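Local coordinates for protein N(G),N(G)-dimethylarginine dimethylaminohydrolase (Pseudomonas aeruginosa, PDB 3RHY) that hydrolyses asymmetric dimethylarginine and monomethylarginine to L-citrulline, releasing dimethylamine or methylamine, at residues 63-68 with 113-118; 77-82 with 107-112; 202-207 with 247-252. All coordinates share one frame; numbering follows the deposited sequence.

Interaction 1: 63-68 with 113-118; sequences FVEDPV and VEAGDI. With HM3 ((4-chloropyridin-2-yl)methanol), chain C.
One wall of the active-site pocket of this pentein, the alpha/beta-propeller fold of the guanidine-modifying enzymes, is formed in part where the loop of Asp-66 meets the turn of Glu-114, Ala-115 and Gly-116. Asp-66 joins the two through both its backbone and its side chain. Its carbonyl O takes the N-H of Ala-115 at 3.1 Å, and the bond is almost straight at 176°. Its OD1 makes a weak, bent hydrogen bond to Gly-116 N at 2.9 Å. Gly-116 suits this place because its bare CA lets OD1 come within 3.3 Å of it. The other carboxylate oxygen, OD2, forms a salt bridge with Arg-85, so one small acidic residue both fixes the turn and holds a residue inferred to bind substrate.

Glu-114 brings a second carboxylate, tilted only 20° from that of Asp-66, with OE1 4.2 Å from Asp-66 OD1. Such crowding of like charges is probably eased by the arginines, Arg-132 at Glu-114 OE1 and Arg-85 at Asp-66 OD2; Glu-114 OE1 is also hydrogen-bonded to His-162. Glu-65, CG anti to its amide nitrogen at chi1 169° and extended beyond, runs alongside Gly-116, OE1 lying 3.7 Å from Gly-116 CA; its OE2 pairs with Lys-164 and Arg-253.

The bound pyridine lies against this part of the pocket. Asp-66 OD2 is 3.6 Å from its C6, while the C5-C6 edge of the steeply inclined pyridine is set over one face of the Phe-63 ring, near its rim, with C5 3.5 Å from Phe-63 CG.

Interaction 2: 77-82 with 107-112; sequences ITRPGA and IEAPGT
Arg-79 reaches over the 107-112 loop where two peripheral loops of the pentein propeller run on from the paired strands 75-77 and 104-106. The tight part lies next to those strands. Ile-107 N donates to Ile-77 O at 2.9 Å, carrying the pairing one residue past strand 104-106. A bulky apolar residue suits this buried place between the Thr-78 backbone and Met-141 of helix 135-147: Ile-107 CG1 packs 3.8 Å from Thr-78 CA. One water donates to both Thr-78 O and Ile-107 O, so neither carbonyl lacks a partner.

Toward solvent the contact loosens and rests largely on one long side chain. Arg-79 is fully extended from CG to NE, with chi1 at -172°, which carries its guanidinium out to the exposed turn of Ala-109 and cis Pro-110; crystal neighbours touch here and may influence the pose. Small Ala-109 sets its CB 3.3 Å above one face of that group, off toward the rim. Thr-112 CG2 sits at the guanidinium edge, its CA makes a CA-H...O contact with Arg-79 O at 3.2 Å, and its OG1 bonds Arg-132 O. The polar grip is modest: NH1 donates to Gly-111 O at 3.2 Å, approaching from above the carbonyl plane, 55° out of it.

Interaction 3: 202-207 with 247-252; sequences AANCIW and VSCMSL. With HM3 ((4-chloropyridin-2-yl)methanol), chain C.
Two flat groups border the turn that carries Cys-249, the probable nucleophile of this pentein: the carboxamide of Asn-204, whose end meets Ser-248, and the pyridine of the inhibitor. The pyridine is held at one edge, where C4 carries Cys-249 SG in a covalent bond of 1.8 Å, while the neighbouring C5 side turns to the face of Phe-63. C4 is the ring position named for chlorine in the free inhibitor. The bond is consistent with attack by the cysteine sulfur at C4 with loss of chlorine, and with its inferred role as nucleophile. With SG anti to its own carbonyl carbon, chi1 -52°, the sulfur is carried out of the turn toward the pocket.

Asn-204 comes from the other segment, its CG anti to the backbone nitrogen at chi1 -178°, and brings its carboxamide up to Ser-248, with Asn-204 CG 3.4 Å from Ser-248 OG. A short polar side chain sits well against the buried serine. Ser-248 OG is bonded to Glu-65 OE1, a second-shell tie that fixes the residue directly before the cysteine.

Farther along, the contact turns apolar. Val-247 sets CG2 against the backbone of Asn-204 and Cys-205, 3.4 Å from Asn-204 O and 3.8 Å from Cys-205 CA; the same side chain also meets Ile-213 of strand 211-215. Ile-206 belongs to strand 206-208, which pairs antiparallel with 211-215. Beta-branched residues suit this buried apolar patch: Ile-206 and Val-247 bring their CG2 methyls within 4.1 Å of each other. Beyond them Ser-251 is bonded through OG to Tyr-38 and Arg-253. The packing is tightest against the backbone of the turn, where Ile-206 CG2 lies only 3.2 Å from Ser-248 CA.

Overall arrangement
Interactions 1 and 3 are buried near the centre of the chain and share the inhibitor: one contributes a carboxylate and an aromatic face, the other the cysteine that bonds it. They are joined directly, through Glu-65 N to Cys-249 O and through the Glu-65 to Ser-248 side-chain pair. Interaction 2 is peripheral and partly solvent-exposed, nested within the chain loop that interaction 1 closes. It still leans on that site, since Thr-78 OG1 probably bonds Asp-66 O and Arg-79 O probably accepts from Val-113 N. Chemistry follows place: networked charges in 1, close apolar packing beside a buried amide in 3, and backbone bonds with one outstretched arginine in 2.

Interaction 1: 63-68 with 113-118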
loop_
_atom_site.group_PDB
_atom_site.type_symbol
_atom_site.label_atom_id
_atom_site.label_comp_id
_atom_site.label_asym_id
_atom_site.label_seq_id
_atom_site.Cartn_x
_atom_site.Cartn_y
_atom_site.Cartn_z
ATOM N N PHE A 63 7.833 -3.564 4.116
ATOM C CA PHE A 63 6.827 -2.952 3.263
ATOM C C PHE A 63 6.479 -3.896 2.126
ATOM O O PHE A 63 6.889 -3.690 0.983
ATOM C CB PHE A 63 7.342 -1.609 2.729
ATOM C CG PHE A 63 7.652 -0.614 3.816
ATOM C CD1 PHE A 63 8.875 0.049 3.845
ATOM C CD2 PHE A 63 6.729 -0.360 4.826
ATOM C CE1 PHE A 63 9.181 0.950 4.867
ATOM C CE2 PHE A 63 7.025 0.541 5.855
ATOM C CZ PHE A 63 8.257 1.195 5.872
ATOM N N VAL A 64 5.704 -4.928 2.459
ATOM C CA VAL A 64 5.298 -5.941 1.492
ATOM C C VAL A 64 4.345 -5.454 0.423
ATOM O O VAL A 64 4.052 -6.184 -0.527
ATOM C CB VAL A 64 4.648 -7.165 2.188
ATOM C CG1 VAL A 64 5.707 -8.006 2.845
ATOM C CG2 VAL A 64 3.609 -6.701 3.215
ATOM N N GLU A 65 3.850 -4.229 0.568
ATOM C CA GLU A 65 2.930 -3.698 -0.430
ATOM C C GLU A 65 3.597 -3.548 -1.796
ATOM O O GLU A 65 2.977 -3.793 -2.831
ATOM C CB GLU A 65 2.379 -2.328 0.008
ATOM C CG GLU A 65 1.622 -1.595 -1.106
ATOM C CD GLU A 65 0.747 -0.447 -0.595
ATOM O OE1 GLU A 65 1.294 0.573 -0.112
ATOM O OE2 GLU A 65 -0.494 -0.577 -0.685
ATOM N N ASP A 66 4.862 -3.156 -1.797
ATOM C CA ASP A 66 5.575 -2.921 -3.049
ATOM C C ASP A 66 5.953 -4.095 -3.953
ATOM O O ASP A 66 5.813 -3.998 -5.173
ATOM C CB ASP A 66 6.815 -2.069 -2.767
ATOM C CG ASP A 66 6.453 -0.700 -2.237
ATOM O OD1 ASP A 66 5.512 -0.094 -2.787
ATOM O OD2 ASP A 66 7.103 -0.229 -1.279
ATOM N N PRO A 67 6.439 -5.207 -3.377
ATOM C CA PRO A 67 6.829 -6.375 -4.179
ATOM C C PRO A 67 5.712 -7.051 -4.970
ATOM O O PRO A 67 5.989 -7.803 -5.899
ATOM C CB PRO A 67 7.425 -7.328 -3.140
ATOM C CG PRO A 67 7.954 -6.406 -2.091
ATOM C CD PRO A 67 6.850 -5.389 -1.971
ATOM N N VAL A 68 4.455 -6.808 -4.605
ATOM C CA VAL A 68 3.348 -7.462 -5.308
ATOM C C VAL A 68 2.025 -6.701 -5.314
ATOM O O VAL A 68 1.734 -5.919 -4.411
ATOM C CB VAL A 68 3.011 -8.845 -4.690
ATOM C CG1 VAL A 68 2.332 -9.720 -5.735
ATOM C CG2 VAL A 68 4.259 -9.508 -4.129
ATOM N N VAL A 113 8.096 -1.396 -11.230
ATOM C CA VAL A 113 6.812 -1.151 -10.593
ATOM C C VAL A 113 6.891 -1.408 -9.086
ATOM O O VAL A 113 7.588 -2.311 -8.622
ATOM C CB VAL A 113 5.709 -2.082 -11.159
ATOM C CG1 VAL A 113 4.424 -1.908 -10.355
ATOM C CG2 VAL A 113 5.450 -1.789 -12.628
ATOM N N GLU A 114 6.196 -0.582 -8.324
ATOM C CA GLU A 114 6.104 -0.763 -6.887
ATOM C C GLU A 114 4.610 -0.632 -6.669
ATOM O O GLU A 114 4.005 0.371 -7.074
ATOM C CB GLU A 114 6.877 0.311 -6.128
ATOM C CG GLU A 114 8.382 0.230 -6.340
ATOM C CD GLU A 114 9.169 0.935 -5.258
ATOM O OE1 GLU A 114 8.639 1.904 -4.668
ATOM O OE2 GLU A 114 10.326 0.532 -5.003
ATOM N N ALA A 115 4.007 -1.658 -6.072
ATOM C CA ALA A 115 2.570 -1.667 -5.844
ATOM C C ALA A 115 2.086 -0.525 -4.964
ATOM O O ALA A 115 0.892 -0.271 -4.888
ATOM C CB ALA A 115 2.144 -2.998 -5.258
ATOM N N GLY A 116 3.011 0.148 -4.292
ATOM C CA GLY A 116 2.633 1.272 -3.457
ATOM C C GLY A 116 2.147 2.425 -4.319
ATOM O O GLY A 116 1.518 3.362 -3.821
ATOM N N ASP A 117 2.444 2.353 -5.616
ATOM C CA ASP A 117 2.026 3.376 -6.569
ATOM C C ASP A 117 0.721 2.979 -7.223
ATOM O O ASP A 117 0.283 3.624 -8.168
ATOM C CB ASP A 117 3.070 3.569 -7.674
ATOM C CG ASP A 117 4.220 4.439 -7.240
ATOM O OD1 ASP A 117 3.957 5.459 -6.575
ATOM O OD2 ASP A 117 5.378 4.120 -7.569
ATOM N N ILE A 118 0.095 1.919 -6.730
ATOM C CA ILE A 118 -1.149 1.478 -7.335
ATOM C C ILE A 118 -2.293 1.485 -6.338
ATOM O O ILE A 118 -2.166 0.956 -5.230
ATOM C CB ILE A 118 -0.989 0.065 -7.936
ATOM C CG1 ILE A 118 0.279 0.013 -8.793
ATOM C CG2 ILE A 118 -2.186 -0.276 -8.792
ATOM C CD1 ILE A 118 0.585 -1.357 -9.369
HETATM C C1 HM3 C . 7.078 5.740 0.225
HETATM N N1 HM3 C . 7.700 3.429 0.887
HETATM C C2 HM3 C . 6.739 4.359 0.790
HETATM C C3 HM3 C . 5.439 4.075 1.194
HETATM C C4 HM3 C . 5.143 2.815 1.700
HETATM C C5 HM3 C . 6.167 1.880 1.784
HETATM C C6 HM3 C . 7.448 2.224 1.364
HETATM O O1 HM3 C . 8.031 5.634 -0.837
#

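Interaction 2: 77-82 with 107-112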
loop_
_atom_site.group_PDB
_atom_site.type_symbol
_atom_site.label_atom_id
_atom_site.label_comp_id
_atom_site.label_asym_id
_atom_site.label_seq_id
_atom_site.Cartn_x
_atom_site.Cartn_y
_atom_site.Cartn_z
ATOM N N ILE A 77 3.683 -10.085 -9.640
ATOM C CA ILE A 77 4.956 -9.818 -8.984
ATOM C C ILE A 77 5.494 -8.583 -9.697
ATOM O O ILE A 77 5.601 -8.560 -10.930
ATOM C CB ILE A 77 5.964 -10.988 -9.177
ATOM C CG1 ILE A 77 5.403 -12.289 -8.583
ATOM C CG2 ILE A 77 7.294 -10.637 -8.543
ATOM C CD1 ILE A 77 5.244 -12.291 -7.076
ATOM N N THR A 78 5.816 -7.552 -8.921
ATOM C CA THR A 78 6.325 -6.305 -9.470
ATOM C C THR A 78 7.841 -6.344 -9.596
ATOM O O THR A 78 8.446 -7.409 -9.574
ATOM C CB THR A 78 5.915 -5.109 -8.579
ATOM O OG1 THR A 78 6.483 -5.260 -7.269
ATOM C CG2 THR A 78 4.404 -5.039 -8.463
ATOM N N ARG A 79 8.446 -5.172 -9.740
ATOM C CA ARG A 79 9.895 -5.052 -9.861
ATOM C C ARG A 79 10.254 -3.653 -9.369
ATOM O O ARG A 79 10.216 -2.695 -10.127
ATOM C CB ARG A 79 10.317 -5.245 -11.321
ATOM C CG ARG A 79 11.825 -5.333 -11.545
ATOM C CD ARG A 79 12.159 -5.850 -12.952
ATOM N NE ARG A 79 13.594 -5.836 -13.222
ATOM C CZ ARG A 79 14.279 -4.750 -13.562
ATOM N NH1 ARG A 79 13.659 -3.584 -13.685
ATOM N NH2 ARG A 79 15.586 -4.821 -13.761
ATOM N N PRO A 80 10.589 -3.526 -8.076
ATOM C CA PRO A 80 10.953 -2.267 -7.422
ATOM C C PRO A 80 11.971 -1.404 -8.149
ATOM O O PRO A 80 12.889 -1.909 -8.792
ATOM C CB PRO A 80 11.461 -2.726 -6.064
ATOM C CG PRO A 80 10.600 -3.901 -5.782
ATOM C CD PRO A 80 10.610 -4.632 -7.101
ATOM N N GLY A 81 11.795 -0.091 -8.041
ATOM C CA GLY A 81 12.720 0.831 -8.669
ATOM C C GLY A 81 14.020 0.774 -7.896
ATOM O O GLY A 81 15.105 0.792 -8.477
ATOM N N ALA A 82 13.900 0.698 -6.573
ATOM C CA ALA A 82 15.054 0.618 -5.689
ATOM C C ALA A 82 15.751 -0.709 -5.934
ATOM O O ALA A 82 15.161 -1.773 -5.742
ATOM C CB ALA A 82 14.600 0.709 -4.239
ATOM N N ILE A 107 6.231 -8.459 -13.718
ATOM C CA ILE A 107 6.788 -7.342 -14.473
ATOM C C ILE A 107 8.223 -7.702 -14.876
ATOM O O ILE A 107 9.012 -8.146 -14.043
ATOM C CB ILE A 107 6.804 -6.055 -13.615
ATOM C CG1 ILE A 107 5.385 -5.722 -13.150
ATOM C CG2 ILE A 107 7.387 -4.899 -14.413
ATOM C CD1 ILE A 107 4.440 -5.361 -14.274
ATOM N N GLU A 108 8.556 -7.500 -16.148
ATOM C CA GLU A 108 9.883 -7.828 -16.667
ATOM C C GLU A 108 10.747 -6.595 -16.914
ATOM O O GLU A 108 10.236 -5.523 -17.234
ATOM C CB GLU A 108 9.734 -8.618 -17.975
ATOM C CG GLU A 108 8.927 -9.905 -17.832
ATOM C CD GLU A 108 9.647 -10.964 -17.007
ATOM O OE1 GLU A 108 10.319 -10.601 -16.013
ATOM O OE2 GLU A 108 9.533 -12.166 -17.339
ATOM N N ALA A 109 12.058 -6.744 -16.768
ATOM C CA ALA A 109 12.966 -5.624 -17.002
ATOM C C ALA A 109 12.785 -5.175 -18.452
ATOM O O ALA A 109 12.406 -5.981 -19.312
ATOM C CB ALA A 109 14.400 -6.057 -16.758
ATOM N N PRO A 110 13.040 -3.890 -18.748
ATOM C CA PRO A 110 13.485 -2.831 -17.840
ATOM C C PRO A 110 12.346 -2.141 -17.094
ATOM O O PRO A 110 12.554 -1.131 -16.419
ATOM C CB PRO A 110 14.219 -1.880 -18.775
ATOM C CG PRO A 110 13.346 -1.921 -19.995
ATOM C CD PRO A 110 13.016 -3.402 -20.143
ATOM N N GLY A 111 11.141 -2.677 -17.220
ATOM C CA GLY A 111 10.018 -2.072 -16.530
ATOM C C GLY A 111 10.160 -2.167 -15.017
ATOM O O GLY A 111 10.623 -3.184 -14.498
ATOM N N THR A 112 9.791 -1.101 -14.309
ATOM C CA THR A 112 9.855 -1.106 -12.850
ATOM C C THR A 112 8.489 -0.731 -12.309
ATOM O O THR A 112 7.797 0.116 -12.870
ATOM C CB THR A 112 10.911 -0.119 -12.280
ATOM O OG1 THR A 112 10.497 1.234 -12.516
ATOM C CG2 THR A 112 12.272 -0.365 -12.928
HETATM O O HOH W 1 9.078 -9.446 -11.671
#

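Interaction 3: 202-207 with 247-252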
loop_
_atom_site.group_PDB
_atom_site.type_symbol
_atom_site.label_atom_id
_atom_site.label_comp_id
_atom_site.label_asym_id
_atom_site.label_seq_id
_atom_site.Cartn_x
_atom_site.Cartn_y
_atom_site.Cartn_z
ATOM N N ALA A 202 -1.869 11.259 7.347
ATOM C CA ALA A 202 -3.096 10.501 7.552
ATOM C C ALA A 202 -3.876 10.269 6.259
ATOM O O ALA A 202 -4.964 9.696 6.294
ATOM C CB ALA A 202 -3.980 11.203 8.574
ATOM N N ALA A 203 -3.335 10.724 5.128
ATOM C CA ALA A 203 -3.996 10.515 3.841
ATOM C C ALA A 203 -3.786 9.055 3.439
ATOM O O ALA A 203 -4.466 8.535 2.552
ATOM C CB ALA A 203 -3.411 11.439 2.783
ATOM N N ASN A 204 -2.829 8.405 4.097
ATOM C CA ASN A 204 -2.526 7.004 3.843
ATOM C C ASN A 204 -3.241 6.168 4.891
ATOM O O ASN A 204 -2.781 6.053 6.027
ATOM C CB ASN A 204 -1.014 6.752 3.920
ATOM C CG ASN A 204 -0.641 5.299 3.608
ATOM O OD1 ASN A 204 0.378 5.032 2.967
ATOM N ND2 ASN A 204 -1.456 4.359 4.072
ATOM N N CYS A 205 -4.377 5.599 4.495
ATOM C CA CYS A 205 -5.191 4.765 5.369
ATOM C C CYS A 205 -5.597 3.505 4.623
ATOM O O CYS A 205 -5.565 3.467 3.395
ATOM C CB CYS A 205 -6.456 5.514 5.796
ATOM S SG CYS A 205 -6.163 6.885 6.918
ATOM N N ILE A 206 -5.986 2.471 5.359
ATOM C CA ILE A 206 -6.404 1.251 4.694
ATOM C C ILE A 206 -7.774 0.776 5.114
ATOM O O ILE A 206 -8.084 0.674 6.301
ATOM C CB ILE A 206 -5.408 0.091 4.914
ATOM C CG1 ILE A 206 -5.227 -0.180 6.411
ATOM C CG2 ILE A 206 -4.104 0.408 4.219
ATOM C CD1 ILE A 206 -4.418 -1.419 6.711
ATOM N N TRP A 207 -8.594 0.496 4.115
ATOM C CA TRP A 207 -9.924 -0.019 4.351
ATOM C C TRP A 207 -9.746 -1.535 4.457
ATOM O O TRP A 207 -9.044 -2.141 3.643
ATOM C CB TRP A 207 -10.830 0.316 3.165
ATOM C CG TRP A 207 -12.217 -0.247 3.272
ATOM C CD1 TRP A 207 -13.310 0.359 3.826
ATOM C CD2 TRP A 207 -12.657 -1.536 2.819
ATOM N NE1 TRP A 207 -14.405 -0.470 3.747
ATOM C CE2 TRP A 207 -14.035 -1.640 3.133
ATOM C CE3 TRP A 207 -12.024 -2.612 2.181
ATOM C CZ2 TRP A 207 -14.789 -2.780 2.828
ATOM C CZ3 TRP A 207 -12.776 -3.748 1.878
ATOM C CH2 TRP A 207 -14.145 -3.820 2.202
ATOM N N VAL A 247 0.449 2.860 6.902
ATOM C CA VAL A 247 -0.267 1.607 7.110
ATOM C C VAL A 247 -0.546 0.806 5.840
ATOM O O VAL A 247 -0.612 -0.420 5.884
ATOM C CB VAL A 247 -1.617 1.826 7.847
ATOM C CG1 VAL A 247 -1.362 2.245 9.275
ATOM C CG2 VAL A 247 -2.454 2.867 7.118
ATOM N N SER A 248 -0.701 1.474 4.704
ATOM C CA SER A 248 -0.977 0.744 3.479
ATOM C C SER A 248 0.240 -0.027 2.996
ATOM O O SER A 248 0.101 -1.058 2.338
ATOM C CB SER A 248 -1.418 1.692 2.372
ATOM O OG SER A 248 -0.306 2.383 1.838
ATOM N N CYS A 249 1.425 0.480 3.342
ATOM C CA CYS A 249 2.709 -0.096 2.925
ATOM C C CYS A 249 3.073 -1.414 3.583
ATOM O O CYS A 249 3.751 -2.244 2.988
ATOM C CB CYS A 249 3.862 0.880 3.224
ATOM S SG CYS A 249 3.654 2.571 2.588
ATOM N N MET A 250 2.623 -1.592 4.814
ATOM C CA MET A 250 2.982 -2.762 5.592
ATOM C C MET A 250 2.191 -4.052 5.432
ATOM O O MET A 250 2.360 -4.978 6.215
ATOM C CB MET A 250 3.031 -2.354 7.059
ATOM C CG MET A 250 3.852 -1.091 7.276
ATOM S SD MET A 250 4.061 -0.720 9.006
ATOM C CE MET A 250 2.677 0.300 9.302
ATOM N N SER A 251 1.335 -4.128 4.426
ATOM C CA SER A 251 0.583 -5.347 4.227
ATOM C C SER A 251 0.051 -5.459 2.820
ATOM O O SER A 251 0.043 -4.486 2.054
ATOM C CB SER A 251 -0.576 -5.435 5.223
ATOM O OG SER A 251 -1.509 -4.391 5.017
ATOM N N LEU A 252 -0.364 -6.677 2.487
ATOM C CA LEU A 252 -0.948 -7.013 1.196
ATOM C C LEU A 252 -2.349 -7.422 1.632
ATOM O O LEU A 252 -2.508 -8.120 2.634
ATOM C CB LEU A 252 -0.200 -8.189 0.562
ATOM C CG LEU A 252 0.645 -8.007 -0.713
ATOM C CD1 LEU A 252 0.974 -6.554 -0.974
ATOM C CD2 LEU A 252 1.914 -8.836 -0.585
HETATM C C1 HM3 C . 7.078 5.740 0.225
HETATM N N1 HM3 C . 7.700 3.429 0.887
HETATM C C2 HM3 C . 6.739 4.359 0.790
HETATM C C3 HM3 C . 5.439 4.075 1.194
HETATM C C4 HM3 C . 5.143 2.815 1.700
HETATM C C5 HM3 C . 6.167 1.880 1.784
HETATM C C6 HM3 C . 7.448 2.224 1.364
HETATM O O1 HM3 C . 8.031 5.634 -0.837
#